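Local coordinates for Myo-inositol-1-phosphate synthase-related protein (Thermotoga maritima MSB8, PDB 3CIN) that belongs to the myo-inositol-1-phosphate synthase-related proteins and binds nicotinamide-adenine-dinucleotide in a Rossmann-type domain, at residues Q21-K34 and L75-L89. Numbering follows the deposited sequence.
With NAD (nicotinamide-adenine-dinucleotide), chain F.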
ATOM      1  N   GLN A  21      -5.470 -28.877 -19.485  1.00 29.94           N
ATOM      2  CA  GLN A  21      -4.147 -28.371 -19.944  1.00 28.97           C
ATOM      3  C   GLN A  21      -4.154 -26.860 -20.213  1.00 26.52           C
ATOM      4  O   GLN A  21      -4.103 -26.409 -21.349  1.00 30.06           O
ATOM      5  CB  GLN A  21      -3.632 -29.145 -21.171  1.00 32.02           C
ATOM      6  CG  GLN A  21      -2.148 -28.879 -21.446  1.00 30.31           C
ATOM      7  CD  GLN A  21      -1.254 -29.332 -20.325  1.00 30.44           C
ATOM      8  OE1 GLN A  21      -1.395 -30.432 -19.822  1.00 31.15           O
ATOM      9  NE2 GLN A  21      -0.345 -28.450 -19.883  1.00 28.73           N
ATOM     10  N   GLY A  22      -4.283 -26.090 -19.121  1.00 26.53           N
ATOM     11  CA  GLY A  22      -4.301 -24.635 -19.212  1.00 28.26           C
ATOM     12  C   GLY A  22      -3.043 -24.000 -18.599  1.00 27.23           C
ATOM     13  O   GLY A  22      -1.931 -24.539 -18.693  1.00 28.22           O
ATOM     14  N   TYR A  23      -3.215 -22.849 -17.981  1.00 27.81           N
ATOM     15  CA  TYR A  23      -2.080 -22.088 -17.477  1.00 28.28           C
ATOM     16  C   TYR A  23      -1.342 -22.803 -16.374  1.00 28.47           C
ATOM     17  O   TYR A  23      -0.113 -22.939 -16.462  1.00 29.66           O
ATOM     18  CB  TYR A  23      -2.531 -20.722 -16.972  1.00 31.42           C
ATOM     19  CG  TYR A  23      -1.682 -19.601 -17.483  1.00 32.47           C
ATOM     20  CD1 TYR A  23      -0.301 -19.625 -17.337  1.00 31.21           C
ATOM     21  CD2 TYR A  23      -2.262 -18.484 -18.081  1.00 35.72           C
ATOM     22  CE1 TYR A  23       0.497 -18.552 -17.798  1.00 34.51           C
ATOM     23  CE2 TYR A  23      -1.499 -17.457 -18.556  1.00 33.75           C
ATOM     24  CZ  TYR A  23      -0.123 -17.470 -18.395  1.00 39.65           C
ATOM     25  OH  TYR A  23       0.649 -16.409 -18.867  1.00 38.25           O
ATOM     26  N   VAL A  24      -2.053 -23.251 -15.350  1.00 26.38           N
ATOM     27  CA  VAL A  24      -1.370 -23.984 -14.237  1.00 28.13           C
ATOM     28  C   VAL A  24      -0.651 -25.205 -14.733  1.00 27.79           C
ATOM     29  O   VAL A  24       0.559 -25.421 -14.471  1.00 28.84           O
ATOM     30  CB  VAL A  24      -2.325 -24.346 -13.092  1.00 30.17           C
ATOM     31  CG1 VAL A  24      -1.681 -25.238 -12.069  1.00 30.84           C
ATOM     32  CG2 VAL A  24      -2.826 -23.037 -12.397  1.00 29.06           C
ATOM     33  N   ALA A  25      -1.385 -26.025 -15.467  1.00 29.38           N
ATOM     34  CA  ALA A  25      -0.821 -27.233 -15.999  1.00 29.47           C
ATOM     35  C   ALA A  25       0.398 -27.009 -16.875  1.00 27.85           C
ATOM     36  O   ALA A  25       1.384 -27.788 -16.844  1.00 28.44           O
ATOM     37  CB  ALA A  25      -1.892 -28.023 -16.767  1.00 29.15           C
ATOM     38  N   SER A  26       0.319 -26.006 -17.746  1.00 26.34           N
ATOM     39  CA  SER A  26       1.363 -25.743 -18.660  1.00 26.92           C
ATOM     40  C   SER A  26       2.592 -25.136 -17.944  1.00 27.82           C
ATOM     41  O   SER A  26       3.705 -25.376 -18.336  1.00 28.80           O
ATOM     42  CB  SER A  26       0.850 -24.844 -19.771  1.00 26.90           C
ATOM     43  OG  SER A  26      -0.145 -25.499 -20.533  1.00 28.80           O
ATOM     44  N   THR A  27       2.377 -24.379 -16.876  1.00 27.68           N
ATOM     45  CA  THR A  27       3.496 -23.838 -16.109  1.00 29.78           C
ATOM     46  C   THR A  27       4.187 -24.981 -15.345  1.00 29.40           C
ATOM     47  O   THR A  27       5.422 -25.013 -15.284  1.00 30.44           O
ATOM     48  CB  THR A  27       3.004 -22.800 -15.152  1.00 28.28           C
ATOM     49  OG1 THR A  27       2.391 -21.760 -15.918  1.00 29.05           O
ATOM     50  CG2 THR A  27       4.157 -22.212 -14.338  1.00 29.46           C
ATOM     51  N   PHE A  28       3.406 -25.896 -14.791  1.00 30.81           N
ATOM     52  CA  PHE A  28       3.929 -27.133 -14.147  1.00 27.38           C
ATOM     53  C   PHE A  28       4.810 -27.875 -15.102  1.00 30.72           C
ATOM     54  O   PHE A  28       5.938 -28.244 -14.775  1.00 31.55           O
ATOM     55  CB  PHE A  28       2.743 -28.004 -13.709  1.00 29.68           C
ATOM     56  CG  PHE A  28       3.107 -29.361 -13.204  1.00 30.60           C
ATOM     57  CD1 PHE A  28       3.891 -29.537 -12.065  1.00 32.64           C
ATOM     58  CD2 PHE A  28       2.606 -30.488 -13.840  1.00 34.68           C
ATOM     59  CE1 PHE A  28       4.155 -30.800 -11.563  1.00 33.15           C
ATOM     60  CE2 PHE A  28       2.887 -31.772 -13.363  1.00 37.52           C
ATOM     61  CZ  PHE A  28       3.716 -31.946 -12.261  1.00 36.63           C
ATOM     62  N   VAL A  29       4.336 -28.050 -16.323  1.00 29.37           N
ATOM     63  CA  VAL A  29       5.103 -28.839 -17.304  1.00 30.00           C
ATOM     64  C   VAL A  29       6.365 -28.113 -17.728  1.00 29.11           C
ATOM     65  O   VAL A  29       7.469 -28.697 -17.806  1.00 29.31           O
ATOM     66  CB  VAL A  29       4.232 -29.291 -18.515  1.00 30.26           C
ATOM     67  CG1 VAL A  29       5.079 -29.923 -19.641  1.00 31.90           C
ATOM     68  CG2 VAL A  29       3.102 -30.278 -18.034  1.00 25.76           C
ATOM     69  N   ALA A  30       6.222 -26.835 -17.999  1.00 28.57           N
ATOM     70  CA  ALA A  30       7.355 -26.058 -18.531  1.00 29.88           C
ATOM     71  C   ALA A  30       8.431 -25.895 -17.442  1.00 30.01           C
ATOM     72  O   ALA A  30       9.650 -25.981 -17.715  1.00 28.97           O
ATOM     73  CB  ALA A  30       6.855 -24.734 -18.986  1.00 33.12           C
ATOM     74  N   GLY A  31       7.976 -25.623 -16.228  1.00 28.67           N
ATOM     75  CA  GLY A  31       8.877 -25.485 -15.082  1.00 30.72           C
ATOM     76  C   GLY A  31       9.621 -26.783 -14.818  1.00 30.89           C
ATOM     77  O   GLY A  31      10.846 -26.791 -14.582  1.00 30.17           O
ATOM     78  N   LEU A  32       8.889 -27.888 -14.853  0.50 30.58           N
ATOM     79  CA  LEU A  32       9.480 -29.182 -14.586  0.50 33.00           C
ATOM     80  C   LEU A  32      10.518 -29.526 -15.641  0.50 33.28           C
ATOM     81  O   LEU A  32      11.534 -30.140 -15.336  0.50 34.05           O
ATOM     82  CB  LEU A  32       8.402 -30.264 -14.541  0.50 34.92           C
ATOM     83  CG  LEU A  32       8.913 -31.705 -14.470  0.50 34.82           C
ATOM     84  CD1 LEU A  32       9.838 -31.856 -13.289  0.50 35.32           C
ATOM     85  CD2 LEU A  32       7.750 -32.680 -14.381  0.50 30.65           C
ATOM     86  N   GLU A  33      10.243 -29.172 -16.891  1.00 31.53           N
ATOM     87  CA  GLU A  33      11.226 -29.374 -17.958  1.00 34.27           C
ATOM     88  C   GLU A  33      12.523 -28.636 -17.679  1.00 34.82           C
ATOM     89  O   GLU A  33      13.604 -29.221 -17.810  1.00 33.92           O
ATOM     90  CB  GLU A  33      10.668 -28.950 -19.311  1.00 38.48           C
ATOM     91  CG  GLU A  33      11.511 -29.452 -20.450  1.00 33.76           C
ATOM     92  CD  GLU A  33      11.378 -30.991 -20.754  1.00 46.78           C
ATOM     93  OE1 GLU A  33      10.458 -31.694 -20.277  1.00 42.35           O
ATOM     94  OE2 GLU A  33      12.228 -31.506 -21.504  1.00 46.52           O
ATOM     95  N   LYS A  34      12.433 -27.358 -17.288  1.00 33.69           N
ATOM     96  CA  LYS A  34      13.627 -26.586 -16.932  1.00 34.50           C
ATOM     97  C   LYS A  34      14.331 -27.166 -15.736  1.00 32.98           C
ATOM     98  O   LYS A  34      15.551 -27.163 -15.706  1.00 34.45           O
ATOM     99  CB  LYS A  34      13.308 -25.114 -16.667  1.00 34.56           C
ATOM    100  CG  LYS A  34      12.595 -24.429 -17.817  1.00 43.76           C
ATOM    101  CD  LYS A  34      13.483 -23.518 -18.642  1.00 56.92           C
ATOM    102  CE  LYS A  34      12.725 -22.243 -19.015  1.00 62.50           C
ATOM    103  NZ  LYS A  34      11.889 -21.739 -17.862  1.00 60.27           N
ATOM    104  N   LEU A  75       1.409 -32.075 -26.322  1.00 29.25           N
ATOM    105  CA  LEU A  75       1.562 -31.296 -25.099  1.00 31.50           C
ATOM    106  C   LEU A  75       2.473 -30.064 -25.311  1.00 30.04           C
ATOM    107  O   LEU A  75       2.126 -28.966 -24.908  1.00 30.53           O
ATOM    108  CB  LEU A  75       2.077 -32.198 -23.994  1.00 30.91           C
ATOM    109  CG  LEU A  75       2.288 -31.561 -22.605  1.00 28.93           C
ATOM    110  CD1 LEU A  75       0.991 -30.893 -22.117  1.00 31.13           C
ATOM    111  CD2 LEU A  75       2.759 -32.570 -21.629  1.00 30.95           C
ATOM    112  N   SER A  76       3.615 -30.243 -25.971  1.00 29.29           N
ATOM    113  CA  SER A  76       4.548 -29.147 -26.284  1.00 28.01           C
ATOM    114  C   SER A  76       3.940 -27.955 -27.033  1.00 30.12           C
ATOM    115  O   SER A  76       4.298 -26.810 -26.755  1.00 31.13           O
ATOM    116  CB  SER A  76       5.755 -29.673 -27.070  1.00 31.88           C
ATOM    117  OG  SER A  76       5.320 -30.278 -28.274  1.00 30.27           O
ATOM    118  N   GLU A  77       3.032 -28.230 -27.970  1.00 28.38           N
ATOM    119  CA  GLU A  77       2.404 -27.182 -28.807  1.00 32.45           C
ATOM    120  C   GLU A  77       1.501 -26.291 -27.943  1.00 29.62           C
ATOM    121  O   GLU A  77       1.467 -25.063 -28.124  1.00 30.96           O
ATOM    122  CB  GLU A  77       1.574 -27.808 -29.937  1.00 31.23           C
ATOM    123  CG  GLU A  77       2.360 -28.686 -30.912  1.00 44.67           C
ATOM    124  CD  GLU A  77       1.548 -29.247 -32.124  1.00 46.22           C
ATOM    125  OE1 GLU A  77       0.864 -30.339 -32.057  1.00 37.71           O
ATOM    126  OE2 GLU A  77       1.681 -28.607 -33.202  1.00 65.10           O
ATOM    127  N   VAL A  78       0.831 -26.909 -26.980  1.00 29.48           N
ATOM    128  CA  VAL A  78      -0.050 -26.200 -26.060  1.00 28.70           C
ATOM    129  C   VAL A  78       0.769 -25.467 -25.013  1.00 30.38           C
ATOM    130  O   VAL A  78       0.534 -24.271 -24.750  1.00 34.66           O
ATOM    131  CB  VAL A  78      -1.082 -27.143 -25.420  1.00 30.48           C
ATOM    132  CG1 VAL A  78      -1.895 -26.424 -24.333  1.00 31.39           C
ATOM    133  CG2 VAL A  78      -1.992 -27.676 -26.576  1.00 33.57           C
ATOM    134  N   VAL A  79       1.741 -26.154 -24.417  1.00 29.18           N
ATOM    135  CA  VAL A  79       2.637 -25.491 -23.420  1.00 30.59           C
ATOM    136  C   VAL A  79       3.309 -24.220 -24.000  1.00 29.18           C
ATOM    137  O   VAL A  79       3.326 -23.166 -23.320  1.00 30.48           O
ATOM    138  CB  VAL A  79       3.650 -26.515 -22.789  1.00 27.04           C
ATOM    139  CG1 VAL A  79       4.642 -25.810 -21.892  1.00 29.97           C
ATOM    140  CG2 VAL A  79       2.881 -27.579 -21.977  1.00 25.48           C
ATOM    141  N   LYS A  80       3.795 -24.263 -25.257  1.00 28.93           N
ATOM    142  CA  LYS A  80       4.426 -23.093 -25.878  1.00 30.43           C
ATOM    143  C   LYS A  80       3.482 -21.912 -26.024  1.00 30.88           C
ATOM    144  O   LYS A  80       3.938 -20.779 -26.062  1.00 29.84           O
ATOM    145  CB  LYS A  80       4.986 -23.439 -27.231  1.00 32.84           C
ATOM    146  CG  LYS A  80       5.859 -22.395 -27.897  1.00 32.43           C
ATOM    147  CD  LYS A  80       6.110 -22.772 -29.352  1.00 36.17           C
ATOM    148  CE  LYS A  80       7.481 -22.315 -29.878  1.00 42.13           C
ATOM    149  NZ  LYS A  80       8.203 -21.301 -29.080  1.00 43.41           N
ATOM    150  N   GLN A  81       2.180 -22.149 -26.089  1.00 32.90           N
ATOM    151  CA  GLN A  81       1.244 -21.044 -26.120  1.00 35.78           C
ATOM    152  C   GLN A  81       1.312 -20.266 -24.830  1.00 35.08           C
ATOM    153  O   GLN A  81       1.023 -19.094 -24.839  1.00 38.60           O
ATOM    154  CB  GLN A  81      -0.194 -21.524 -26.348  1.00 37.98           C
ATOM    155  CG  GLN A  81      -0.428 -22.150 -27.721  1.00 42.16           C
ATOM    156  CD  GLN A  81      -1.730 -22.959 -27.796  1.00 46.11           C
ATOM    157  OE1 GLN A  81      -2.686 -22.704 -27.054  1.00 52.07           O
ATOM    158  NE2 GLN A  81      -1.760 -23.955 -28.697  1.00 50.59           N
ATOM    159  N   TYR A  82       1.646 -20.918 -23.710  1.00 31.24           N
ATOM    160  CA  TYR A  82       1.742 -20.220 -22.418  1.00 31.20           C
ATOM    161  C   TYR A  82       3.164 -19.730 -22.099  1.00 34.71           C
ATOM    162  O   TYR A  82       3.349 -18.638 -21.518  1.00 34.20           O
ATOM    163  CB  TYR A  82       1.238 -21.127 -21.270  1.00 32.24           C
ATOM    164  CG  TYR A  82      -0.219 -21.447 -21.408  1.00 27.97           C
ATOM    165  CD1 TYR A  82      -1.182 -20.630 -20.866  1.00 29.57           C
ATOM    166  CD2 TYR A  82      -0.642 -22.597 -22.069  1.00 34.77           C
ATOM    167  CE1 TYR A  82      -2.525 -20.899 -21.011  1.00 30.09           C
ATOM    168  CE2 TYR A  82      -1.999 -22.892 -22.202  1.00 35.65           C
ATOM    169  CZ  TYR A  82      -2.940 -22.026 -21.658  1.00 33.99           C
ATOM    170  OH  TYR A  82      -4.312 -22.253 -21.747  1.00 33.04           O
ATOM    171  N   TRP A  83       4.156 -20.528 -22.509  1.00 31.90           N
ATOM    172  CA  TRP A  83       5.580 -20.257 -22.271  1.00 31.70           C
ATOM    173  C   TRP A  83       6.356 -20.447 -23.539  1.00 33.12           C
ATOM    174  O   TRP A  83       6.715 -21.568 -23.922  1.00 29.47           O
ATOM    175  CB  TRP A  83       6.099 -21.200 -21.183  1.00 32.30           C
ATOM    176  CG  TRP A  83       5.422 -20.974 -19.922  1.00 35.36           C
ATOM    177  CD1 TRP A  83       4.411 -21.712 -19.399  1.00 32.65           C
ATOM    178  CD2 TRP A  83       5.666 -19.908 -19.013  1.00 32.71           C
ATOM    179  NE1 TRP A  83       4.019 -21.186 -18.208  1.00 34.61           N
ATOM    180  CE2 TRP A  83       4.763 -20.072 -17.943  1.00 32.84           C
ATOM    181  CE3 TRP A  83       6.571 -18.840 -18.983  1.00 39.10           C
ATOM    182  CZ2 TRP A  83       4.733 -19.230 -16.858  1.00 39.17           C
ATOM    183  CZ3 TRP A  83       6.537 -17.982 -17.882  1.00 41.58           C
ATOM    184  CH2 TRP A  83       5.613 -18.191 -16.839  1.00 38.76           C
ATOM    185  N   ASN A  84       6.580 -19.327 -24.224  1.00 32.66           N
ATOM    186  CA  ASN A  84       7.103 -19.331 -25.579  1.00 35.47           C
ATOM    187  C   ASN A  84       8.520 -19.903 -25.679  1.00 32.32           C
ATOM    188  O   ASN A  84       8.969 -20.255 -26.766  1.00 35.33           O
ATOM    189  CB  ASN A  84       7.088 -17.899 -26.104  1.00 35.87           C
ATOM    190  CG  ASN A  84       7.476 -17.808 -27.542  1.00 39.95           C
ATOM    191  OD1 ASN A  84       8.542 -17.305 -27.872  1.00 55.42           O
ATOM    192  ND2 ASN A  84       6.624 -18.318 -28.411  1.00 42.99           N
ATOM    193  N   ASP A  85       9.214 -19.968 -24.540  1.00 34.00           N
ATOM    194  CA  ASP A  85      10.600 -20.474 -24.497  1.00 40.52           C
ATOM    195  C   ASP A  85      10.687 -22.016 -24.592  1.00 39.37           C
ATOM    196  O   ASP A  85      11.739 -22.587 -24.911  1.00 40.82           O
ATOM    197  CB  ASP A  85      11.378 -19.878 -23.293  1.00 41.48           C
ATOM    198  CG  ASP A  85      10.667 -20.058 -21.932  1.00 52.51           C
ATOM    199  OD1 ASP A  85       9.418 -20.051 -21.851  1.00 48.07           O
ATOM    200  OD2 ASP A  85      11.386 -20.158 -20.914  1.00 65.12           O
ATOM    201  N   VAL A  86       9.562 -22.683 -24.409  1.00 35.58           N
ATOM    202  CA  VAL A  86       9.524 -24.136 -24.489  1.00 36.13           C
ATOM    203  C   VAL A  86       9.369 -24.593 -25.934  1.00 39.44           C
ATOM    204  O   VAL A  86       8.309 -24.414 -26.522  1.00 44.52           O
ATOM    205  CB  VAL A  86       8.343 -24.656 -23.673  1.00 33.86           C
ATOM    206  CG1 VAL A  86       8.277 -26.184 -23.793  1.00 45.53           C
ATOM    207  CG2 VAL A  86       8.488 -24.222 -22.250  1.00 37.60           C
ATOM    208  N   ASP A  87      10.417 -25.170 -26.523  1.00 39.79           N
ATOM    209  CA  ASP A  87      10.329 -25.671 -27.894  1.00 40.47           C
ATOM    210  C   ASP A  87      10.278 -27.195 -28.016  1.00 40.97           C
ATOM    211  O   ASP A  87      10.123 -27.699 -29.124  1.00 38.60           O
ATOM    212  CB  ASP A  87      11.488 -25.140 -28.781  1.00 41.00           C
ATOM    213  CG  ASP A  87      11.428 -23.621 -28.997  1.00 51.40           C
ATOM    214  OD1 ASP A  87      10.329 -23.017 -28.968  1.00 56.26           O
ATOM    215  OD2 ASP A  87      12.506 -23.026 -29.188  1.00 65.13           O
ATOM    216  N   SER A  88      10.423 -27.905 -26.905  1.00 38.51           N
ATOM    217  CA  SER A  88      10.278 -29.348 -26.868  1.00 37.76           C
ATOM    218  C   SER A  88      10.125 -29.820 -25.443  1.00 35.89           C
ATOM    219  O   SER A  88      10.401 -29.071 -24.488  1.00 37.27           O
ATOM    220  CB  SER A  88      11.497 -30.057 -27.469  1.00 40.42           C
ATOM    221  OG  SER A  88      12.632 -29.885 -26.639  1.00 43.04           O
ATOM    222  N   LEU A  89       9.656 -31.059 -25.314  1.00 31.85           N
ATOM    223  CA  LEU A  89       9.485 -31.683 -24.020  1.00 31.51           C
ATOM    224  C   LEU A  89       9.989 -33.120 -24.095  1.00 33.30           C
ATOM    225  O   LEU A  89       9.839 -33.790 -25.121  1.00 33.39           O
ATOM    226  CB  LEU A  89       8.029 -31.678 -23.592  1.00 29.35           C
ATOM    227  CG  LEU A  89       7.290 -30.370 -23.328  1.00 29.04           C
ATOM    228  CD1 LEU A  89       5.851 -30.656 -23.122  1.00 30.50           C
ATOM    229  CD2 LEU A  89       7.836 -29.577 -22.108  1.00 31.07           C
TER
HETATM  230  PA  NAD F 400      -7.122 -22.245 -17.232  1.00 30.21           P
HETATM  231  O1A NAD F 400      -5.930 -21.565 -17.850  1.00 30.14           O
HETATM  232  O2A NAD F 400      -8.410 -21.766 -17.829  1.00 32.40           O
HETATM  233  O5B NAD F 400      -6.972 -23.766 -17.590  1.00 29.79           O
HETATM  234  C5B NAD F 400      -8.055 -24.671 -17.391  1.00 33.91           C
HETATM  235  C4B NAD F 400      -7.936 -25.752 -18.451  1.00 31.32           C
HETATM  236  O4B NAD F 400      -8.850 -26.794 -18.148  1.00 31.01           O
HETATM  237  C3B NAD F 400      -8.240 -25.295 -19.873  1.00 31.00           C
HETATM  238  O3B NAD F 400      -7.292 -25.811 -20.793  1.00 28.33           O
HETATM  239  C2B NAD F 400      -9.619 -25.882 -20.149  1.00 33.16           C
HETATM  240  O2B NAD F 400      -9.893 -25.988 -21.519  1.00 29.18           O
HETATM  241  C1B NAD F 400      -9.520 -27.178 -19.376  1.00 30.92           C
HETATM  242  N9A NAD F 400     -10.799 -27.794 -19.011  1.00 26.88           N
HETATM  243  C8A NAD F 400     -11.920 -27.092 -18.581  1.00 28.52           C
HETATM  244  N7A NAD F 400     -12.851 -28.035 -18.207  1.00 29.18           N
HETATM  245  C5A NAD F 400     -12.308 -29.277 -18.426  1.00 28.23           C
HETATM  246  C6A NAD F 400     -12.833 -30.568 -18.315  1.00 30.78           C
HETATM  247  N6A NAD F 400     -14.089 -30.818 -17.827  1.00 31.10           N
HETATM  248  N1A NAD F 400     -11.980 -31.619 -18.585  1.00 26.93           N
HETATM  249  C2A NAD F 400     -10.690 -31.383 -19.025  1.00 28.62           C
HETATM  250  N3A NAD F 400     -10.184 -30.115 -19.217  1.00 26.17           N
HETATM  251  C4A NAD F 400     -11.014 -29.094 -18.917  1.00 26.24           C
HETATM  252  O3  NAD F 400      -7.112 -22.090 -15.665  1.00 28.15           O
HETATM  253  PN  NAD F 400      -5.836 -22.134 -14.738  1.00 29.79           P
HETATM  254  O1N NAD F 400      -5.473 -20.729 -14.391  1.00 31.96           O
HETATM  255  O2N NAD F 400      -4.843 -23.122 -15.252  1.00 29.80           O
HETATM  256  O5D NAD F 400      -6.467 -22.715 -13.396  1.00 31.31           O
HETATM  257  C5D NAD F 400      -6.806 -24.079 -13.304  1.00 32.51           C
HETATM  258  C4D NAD F 400      -7.620 -24.366 -12.048  1.00 31.50           C
HETATM  259  O4D NAD F 400      -6.792 -24.179 -10.932  1.00 31.31           O
HETATM  260  C3D NAD F 400      -8.860 -23.509 -11.846  1.00 30.99           C
HETATM  261  O3D NAD F 400      -9.920 -24.310 -11.261  1.00 34.51           O
HETATM  262  C2D NAD F 400      -8.382 -22.523 -10.792  1.00 33.56           C
HETATM  263  O2D NAD F 400      -9.457 -22.038  -9.982  1.00 38.87           O
HETATM  264  C1D NAD F 400      -7.484 -23.423  -9.974  1.00 33.24           C
HETATM  265  N1N NAD F 400      -6.529 -22.681  -9.153  1.00 36.64           N
HETATM  266  C2N NAD F 400      -5.641 -21.872  -9.736  1.00 35.64           C
HETATM  267  C3N NAD F 400      -4.737 -21.225  -8.850  1.00 42.39           C
HETATM  268  C7N NAD F 400      -3.597 -20.539  -9.451  1.00 41.61           C
HETATM  269  O7N NAD F 400      -3.578 -20.491 -10.817  1.00 48.49           O
HETATM  270  N7N NAD F 400      -2.643 -20.009  -8.670  1.00 57.75           N
HETATM  271  C4N NAD F 400      -4.781 -21.399  -7.481  1.00 43.86           C
HETATM  272  C5N NAD F 400      -5.713 -22.223  -6.919  1.00 51.05           C
HETATM  273  C6N NAD F 400      -6.583 -22.883  -7.799  1.00 38.95           C
HETATM  274  O   HOH W   1       3.432 -16.901 -19.285  1.00 40.05           O
HETATM  275  O   HOH W   2       9.583 -21.927 -19.362  1.00 46.59           O
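Tyr-82 turns an edge into one face of the Tyr-23 ring, its CD1 poised over the ring centre, in an edge-to-face pair with centroids 4.9 Å apart and planes at 58°. One face of the Tyr-82 ring in turn covers the start of helix 23-36: Gly-22 C lies over the rim, and Tyr-23 CA makes a CH-pi contact 4.1 Å from the centroid. The Tyr-82 hydroxyl is hydrogen-bonded to Lys-70 NZ, which also bonds Gln-21 O. The indole of Trp-83 meets Thr-27 at its edge, NE1 donating to OG1 within the ring plane (2.9 Å). With OG1 turned back beside the backbone N (chi1 -60°), Thr-27 can also give its proton to Tyr-23 O, so the hydroxyl both accepts and donates. A water over the Trp-83 face, offset toward the rim, joins Tyr-23 OH to Tyr-82 O.

Ser-26 packs against Tyr-82, OG 3.3 Å from CD2; this OG donates to Gly-22 O and receives the in-plane amide N-H of Gln-21 NE2. The bent Gln-21 chain lays its amide across Leu-75 CD1, while OE1 bonds to Ser-63. Further along, Ala-30 CB fits among Val-79, Trp-83 and Val-86, and Val-29 CG1 touches Leu-89 CD1 at 3.6 Å. At the far end Lys-34 NZ forms a long salt bridge with Asp-85 OD2 (3.5 Å), also spanned by a water.

The axes of segments 23-34 and 75-82 pass 8.9 Å apart at -103°. The N-terminus of helix 23-36 points at the NAD diphosphate. There Tyr-23 N and Val-24 N donate nearly straight bonds to NAD O1A and O2N, and Gly-22 CA comes within 3.2 Å of NAD O5B, consistent with the glycine-rich strand-turn-helix of a Rossmann-type dinucleotide-binding fold.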